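Local coordinates for protein SecB-like chaperone Rv1957 (Mycobacterium tuberculosis, PDB 5MTW) that acts as the SecB-like chaperone of a toxin-antitoxin-chaperone system, binding the antitoxin HigA1, preventing its aggregation and allowing neutralization of the toxin HigB1, at the interface of chains A and B. Numbering follows the deposited sequence. Chains: chain A/B, SecB-like chaperone Rv1957.

The interface of chains A and B. Residues chain A 29-32, 143; chain B 149, 161.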
# COMPACT_ATOMS: atom_id res chain seq x y z
N ARG A 29 9.72 17.63 1.86
CA ARG A 29 10.90 16.72 1.88
C ARG A 29 10.49 15.29 2.03
O ARG A 29 10.99 14.47 1.35
CB ARG A 29 11.87 17.08 2.95
CG ARG A 29 12.54 18.39 2.72
CD ARG A 29 13.07 18.52 1.31
NE ARG A 29 13.66 19.83 1.14
CZ ARG A 29 14.35 20.22 0.10
NH1 ARG A 29 14.52 19.42 -0.95
NH2 ARG A 29 14.86 21.42 0.11
N ASP A 30 9.49 14.99 2.88
CA ASP A 30 9.14 13.60 3.18
C ASP A 30 7.76 13.53 3.87
O ASP A 30 7.25 14.50 4.33
CB ASP A 30 10.22 13.03 4.04
CG ASP A 30 10.33 11.48 4.00
OD1 ASP A 30 9.70 10.75 3.22
OD2 ASP A 30 11.14 11.01 4.81
N ILE A 31 7.24 12.33 3.93
CA ILE A 31 5.94 12.01 4.52
C ILE A 31 6.12 10.72 5.31
O ILE A 31 6.86 9.81 4.93
CB ILE A 31 4.88 11.86 3.42
CG1 ILE A 31 4.52 13.31 2.90
CG2 ILE A 31 3.63 11.24 4.03
CD1 ILE A 31 4.16 13.40 1.48
N ARG A 32 5.53 10.67 6.47
CA ARG A 32 5.54 9.42 7.19
C ARG A 32 4.21 9.26 8.01
O ARG A 32 3.59 10.23 8.43
CB ARG A 32 6.80 9.29 8.10
CG ARG A 32 6.76 10.18 9.35
CD ARG A 32 7.93 9.93 10.33
NE ARG A 32 8.02 10.94 11.39
CZ ARG A 32 8.73 10.86 12.52
NH1 ARG A 32 9.46 9.81 12.80
NH2 ARG A 32 8.71 11.88 13.37
N TYR A 143 -2.38 10.49 1.01
CA TYR A 143 -1.77 9.46 1.79
C TYR A 143 -2.72 8.89 2.80
O TYR A 143 -2.70 7.67 3.18
CB TYR A 143 -0.56 10.00 2.55
CG TYR A 143 0.57 10.33 1.61
CD1 TYR A 143 0.58 11.56 0.95
CD2 TYR A 143 1.61 9.44 1.39
CE1 TYR A 143 1.62 11.90 0.06
CE2 TYR A 143 2.65 9.77 0.51
CZ TYR A 143 2.66 11.00 -0.15
OH TYR A 143 3.73 11.32 -1.00
N TYR B 149 5.52 8.10 -4.66
CA TYR B 149 6.12 7.72 -3.38
C TYR B 149 5.90 6.22 -3.13
O TYR B 149 6.80 5.47 -2.73
CB TYR B 149 5.40 8.59 -2.35
CG TYR B 149 5.72 8.34 -0.92
CD1 TYR B 149 5.10 7.33 -0.26
CD2 TYR B 149 6.57 9.18 -0.22
CE1 TYR B 149 5.35 7.12 1.13
CE2 TYR B 149 6.81 9.02 1.14
CZ TYR B 149 6.26 7.94 1.80
OH TYR B 149 6.44 7.81 3.18
N THR B 161 9.48 11.90 -2.62
CA THR B 161 8.34 12.83 -2.41
C THR B 161 8.46 13.93 -3.42
O THR B 161 9.43 14.72 -3.37
CB THR B 161 8.30 13.42 -0.98
OG1 THR B 161 8.25 12.35 -0.07
CG2 THR B 161 7.14 14.30 -0.75
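B:Tyr149 reaches out of its long helix (125-154) and meets the ring of A:Tyr143, on the same helix of the other subunit, and the early part of strand 26-40 round A:Asp30 and A:Ile31. Its side chain leaves the backbone with CG anti to N (chi1 175°), which carries the ring past the edge of A:Tyr143 and its hydroxyl to the A:Ile31 carbonyl. Starting at CB, the first neighbour is the phenol oxygen OH of A:Tyr143, 3.5 Å from it; this is a packing contact. CG comes next, sitting in the plane of the A:Tyr143 ring at that ring's edge. Further round the rim, CD1 lies 3.5 Å from CE2 of A:Tyr143, and that CE2 stands over one face of the B:Tyr149 ring, displaced towards its rim; CE1 lies near it too. The two rings are therefore edge to face, their planes 89° apart, with A:Tyr143 supplying the edge. On the opposite rim, CD2 packs near the same phenol OH, and CE2 has CB of A:Ile31 at 4.1 Å and the carboxylate oxygen OD1 of A:Asp30 near its edge. CZ comes up to the backbone O of A:Ile31, and at the tip the hydroxyl OH donates a hydrogen bond of 2.7 Å to that O. The donor approaches from above the carbonyl plane, 49° out of it, a tilted but short bond that pins the far end of the ring to main chain.

A:Ile31 links the two halves of the patch: its CG2 lies 3.8 Å above a face of the A:Tyr143 ring within its own subunit, while CD1 touches the methyl CG2 of B:Thr161 at 3.8 Å. B:Thr161, in a loop, also rests its OG1 against CA of A:Asp30 and brings its CB close to the backbone O of A:Arg29.

The patch is part of a subunit interface of the homotetrameric chaperone; it fastens the helix and a loop of one copy to the helix and strand 26-40 of the next.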